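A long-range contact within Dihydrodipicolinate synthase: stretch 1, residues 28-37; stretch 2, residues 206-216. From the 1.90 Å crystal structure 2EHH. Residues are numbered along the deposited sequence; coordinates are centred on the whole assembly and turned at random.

Stretch 1, residues 28-37: EFHVDNGTDA
Stretch 2, residues 206-216: ANNVMPREVKE

How does the start of stretch 2 meet the end of a helix 176 or more residues away? Residues 206-208 form a 3-10 segment, with phi/psi near -60/-28, whose Asn 207 and Asn 208 carbonyl oxygens face His 30 and Phe 29. His 30, in the last turn of the helix that ends at Val 31, has its CA-to-CB bond sideways to stretch 2, but chi1 of -75° (m) and chi2 of 97° bring the ring nearer. Its NE2 donates a weak hydrogen bond to Asn 207 O at 3.3 Å, the oxygen lying near the ring plane with an N-H...O angle of 158°. Next along, Asn 208 O sits 3.5 Å from Phe 29 CE2, while the CA-to-CB bond of Asn 208 points away (chi1 -81°, m).

How does the chain turn from this segment into its helix? Val 209 N and Met 210 N both lie 3.1 Å from Ala 206 O and hydrogen-bond to it. Val 209 (-118/-24) and Met 210 (-134/64) leave helical geometry and direct their CA-to-CB bonds away from stretch 1. Met 210 occupies the N-cap position, and the helix starts at Pro 211, a residue that suits a first turn because its missing amide hydrogen is not needed there.

Why is Pro 211 central to the contact? Its CA-to-CB bond points toward stretch 1 and its C-gamma exo ring is buried among several neighbours. Phe 29, its CA-to-CB bond toward stretch 2, with chi1 176° (t) and chi2 62°, places CE2 3.4 Å from Pro 211 CG, an apolar contact. Asn 33 CB and Thr 35 OG1 approach Pro 211 CB at 3.7 and 3.8 Å. A water bridges the same site: it accepts from Thr 35 OG1 at 2.9 Å and donates to Asn 207 OD1 at 2.9 Å and Pro 211 O at 2.8 Å. Thr 35 has chi1 of -54° (m); its OG1 hydrogen-bonds to the water and only packs near the proline.

What does the exposed side of the helix contribute at Arg 212? The closest backbone register falls here, with Asn 33 CA 5.7 Å from Arg 212 CA. Asn 33 (-119/16; chi1 -85°, m; chi2 -61°) sets its OD1 3.3 Å from Arg 212 CG, while its ND2 donates to Phe 29 O at 2.7 Å, tying the loop residue back to the last turn of the preceding helix. The CA-to-CB bond of Arg 212 lies sideways, with chi1 to chi3 m, t, p and chi4 88°.

How is the far end fastened? One helical turn after Pro 211, Lys 215 N bonds to Pro 211 O at 2.9 Å and its CA-to-CB bond points toward stretch 1, with chi1 to chi4 t, p, t, t. Its aliphatic part passes Gly 34, with Lys 215 CD 3.6 Å from Gly 34 O; Gly 34 has phi/psi 83/1, where a CB would jam against the preceding carbonyl. Asp 36 (chi1 -63°, m; chi2 -62°) receives the lysine in a salt bridge. Lys 215 NZ lies 2.8 Å from Asp 36 OD2, and Lys 215 NZ also makes a weak hydrogen bond to Asp 36 OD1 at 3.2 Å. The two stretches bury 486 Å² between them, both sides summed.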

# COMPACT_ATOMS: atom_id res chain seq x y z
N GLU A 28 -16.23 15.49 -34.40
CA GLU A 28 -16.14 16.81 -35.02
C GLU A 28 -15.74 17.83 -33.96
O GLU A 28 -14.98 18.76 -34.22
CB GLU A 28 -17.50 17.19 -35.62
CG GLU A 28 -17.98 16.23 -36.69
CD GLU A 28 -17.07 16.22 -37.91
OE1 GLU A 28 -17.05 15.19 -38.62
OE2 GLU A 28 -16.40 17.23 -38.17
N PHE A 29 -16.27 17.65 -32.75
CA PHE A 29 -15.96 18.53 -31.63
C PHE A 29 -14.45 18.63 -31.45
O PHE A 29 -13.89 19.72 -31.30
CB PHE A 29 -16.62 17.98 -30.36
CG PHE A 29 -16.30 18.75 -29.10
CD1 PHE A 29 -16.69 20.09 -28.97
CD2 PHE A 29 -15.66 18.13 -28.03
CE1 PHE A 29 -16.44 20.79 -27.79
CE2 PHE A 29 -15.41 18.82 -26.85
CZ PHE A 29 -15.80 20.15 -26.72
N HIS A 30 -13.78 17.49 -31.48
CA HIS A 30 -12.33 17.49 -31.30
C HIS A 30 -11.55 17.96 -32.51
O HIS A 30 -10.48 18.54 -32.37
CB HIS A 30 -11.85 16.11 -30.85
CG HIS A 30 -12.17 15.83 -29.41
ND1 HIS A 30 -13.27 15.11 -29.02
CD2 HIS A 30 -11.59 16.29 -28.28
CE1 HIS A 30 -13.37 15.15 -27.70
NE2 HIS A 30 -12.37 15.86 -27.23
N VAL A 31 -12.09 17.73 -33.70
CA VAL A 31 -11.41 18.19 -34.90
C VAL A 31 -11.33 19.72 -34.88
O VAL A 31 -10.28 20.30 -35.16
CB VAL A 31 -12.15 17.74 -36.19
CG1 VAL A 31 -11.57 18.46 -37.41
CG2 VAL A 31 -12.02 16.24 -36.37
N ASP A 32 -12.43 20.39 -34.54
CA ASP A 32 -12.38 21.84 -34.54
C ASP A 32 -11.94 22.49 -33.23
O ASP A 32 -12.03 23.70 -33.08
CB ASP A 32 -13.72 22.42 -35.02
CG ASP A 32 -14.90 21.93 -34.21
OD1 ASP A 32 -16.03 21.97 -34.74
OD2 ASP A 32 -14.69 21.53 -33.05
N ASN A 33 -11.45 21.69 -32.29
CA ASN A 33 -10.99 22.25 -31.02
C ASN A 33 -9.51 21.99 -30.76
O ASN A 33 -9.04 22.13 -29.63
CB ASN A 33 -11.84 21.74 -29.86
CG ASN A 33 -13.09 22.57 -29.66
OD1 ASN A 33 -13.01 23.77 -29.39
ND2 ASN A 33 -14.25 21.94 -29.79
N GLY A 34 -8.78 21.61 -31.80
CA GLY A 34 -7.35 21.39 -31.67
C GLY A 34 -6.80 20.08 -31.14
O GLY A 34 -5.59 19.93 -31.03
N THR A 35 -7.67 19.13 -30.81
CA THR A 35 -7.19 17.85 -30.28
C THR A 35 -6.35 17.13 -31.34
O THR A 35 -6.72 17.09 -32.52
CB THR A 35 -8.37 16.97 -29.84
OG1 THR A 35 -9.18 17.70 -28.91
CG2 THR A 35 -7.87 15.70 -29.15
N ASP A 36 -5.21 16.59 -30.93
CA ASP A 36 -4.31 15.91 -31.86
C ASP A 36 -4.74 14.50 -32.25
O ASP A 36 -4.53 14.07 -33.38
CB ASP A 36 -2.90 15.87 -31.27
CG ASP A 36 -2.31 17.25 -31.06
OD1 ASP A 36 -2.14 17.97 -32.07
OD2 ASP A 36 -2.04 17.62 -29.90
N ALA A 37 -5.36 13.79 -31.32
CA ALA A 37 -5.80 12.43 -31.61
C ALA A 37 -6.92 11.99 -30.69
O ALA A 37 -7.09 12.52 -29.59
CB ALA A 37 -4.63 11.47 -31.49
N ALA A 206 -9.87 14.93 -19.13
CA ALA A 206 -10.33 16.32 -19.09
C ALA A 206 -10.54 16.89 -20.49
O ALA A 206 -11.32 17.82 -20.68
CB ALA A 206 -9.34 17.18 -18.32
N ASN A 207 -9.82 16.32 -21.45
CA ASN A 207 -9.91 16.73 -22.85
C ASN A 207 -11.32 16.63 -23.40
O ASN A 207 -11.69 17.34 -24.34
CB ASN A 207 -9.00 15.84 -23.71
CG ASN A 207 -7.81 16.56 -24.22
OD1 ASN A 207 -7.78 17.79 -24.23
ND2 ASN A 207 -6.81 15.82 -24.67
N ASN A 208 -12.11 15.72 -22.84
CA ASN A 208 -13.49 15.51 -23.27
C ASN A 208 -14.36 16.75 -23.12
O ASN A 208 -15.31 16.93 -23.89
CB ASN A 208 -14.12 14.37 -22.47
CG ASN A 208 -13.75 13.01 -22.99
OD1 ASN A 208 -14.29 12.55 -24.00
ND2 ASN A 208 -12.81 12.34 -22.31
N VAL A 209 -14.04 17.61 -22.16
CA VAL A 209 -14.86 18.80 -21.93
C VAL A 209 -14.19 20.15 -22.12
O VAL A 209 -14.87 21.14 -22.37
CB VAL A 209 -15.51 18.74 -20.53
CG1 VAL A 209 -16.37 17.49 -20.43
CG2 VAL A 209 -14.45 18.73 -19.46
N MET A 210 -12.87 20.21 -21.99
CA MET A 210 -12.15 21.47 -22.19
C MET A 210 -10.92 21.20 -23.06
O MET A 210 -9.78 21.38 -22.63
CB MET A 210 -11.74 22.09 -20.85
CG MET A 210 -12.91 22.72 -20.10
SD MET A 210 -12.44 23.61 -18.60
CE MET A 210 -11.91 25.19 -19.27
N PRO A 211 -11.15 20.79 -24.32
CA PRO A 211 -10.12 20.47 -25.33
C PRO A 211 -9.11 21.59 -25.56
O PRO A 211 -7.90 21.35 -25.60
CB PRO A 211 -10.94 20.20 -26.59
CG PRO A 211 -12.28 19.81 -26.08
CD PRO A 211 -12.49 20.72 -24.91
N ARG A 212 -9.62 22.80 -25.74
CA ARG A 212 -8.78 23.96 -26.02
C ARG A 212 -7.78 24.25 -24.91
O ARG A 212 -6.59 24.43 -25.16
CB ARG A 212 -9.65 25.19 -26.27
CG ARG A 212 -10.62 25.03 -27.43
CD ARG A 212 -11.55 26.23 -27.55
NE ARG A 212 -10.84 27.44 -27.96
CZ ARG A 212 -10.62 27.79 -29.22
NH1 ARG A 212 -11.05 27.03 -30.22
NH2 ARG A 212 -9.96 28.92 -29.49
N GLU A 213 -8.27 24.29 -23.68
CA GLU A 213 -7.42 24.58 -22.53
C GLU A 213 -6.33 23.53 -22.35
O GLU A 213 -5.16 23.86 -22.16
CB GLU A 213 -8.25 24.67 -21.25
CG GLU A 213 -9.25 25.82 -21.21
CD GLU A 213 -10.37 25.70 -22.22
OE1 GLU A 213 -10.72 24.56 -22.62
OE2 GLU A 213 -10.93 26.75 -22.61
N VAL A 214 -6.72 22.26 -22.39
CA VAL A 214 -5.74 21.19 -22.23
C VAL A 214 -4.70 21.30 -23.32
O VAL A 214 -3.50 21.15 -23.08
CB VAL A 214 -6.41 19.80 -22.28
CG1 VAL A 214 -5.34 18.72 -22.26
CG2 VAL A 214 -7.36 19.63 -21.10
N LYS A 215 -5.16 21.56 -24.54
CA LYS A 215 -4.25 21.69 -25.67
C LYS A 215 -3.23 22.78 -25.37
O LYS A 215 -2.03 22.60 -25.62
CB LYS A 215 -5.04 22.05 -26.94
CG LYS A 215 -4.17 22.34 -28.16
CD LYS A 215 -3.27 21.16 -28.50
CE LYS A 215 -2.45 21.45 -29.74
NZ LYS A 215 -1.52 20.33 -30.05
N GLU A 216 -3.69 23.89 -24.82
CA GLU A 216 -2.81 25.00 -24.48
C GLU A 216 -1.77 24.60 -23.44
O GLU A 216 -0.62 25.02 -23.51
CB GLU A 216 -3.62 26.19 -23.95
CG GLU A 216 -4.58 26.80 -24.97
CD GLU A 216 -5.31 28.02 -24.44
OE1 GLU A 216 -6.22 28.53 -25.13
OE2 GLU A 216 -4.98 28.47 -23.32
O HOH W 1 -7.39 18.89 -26.93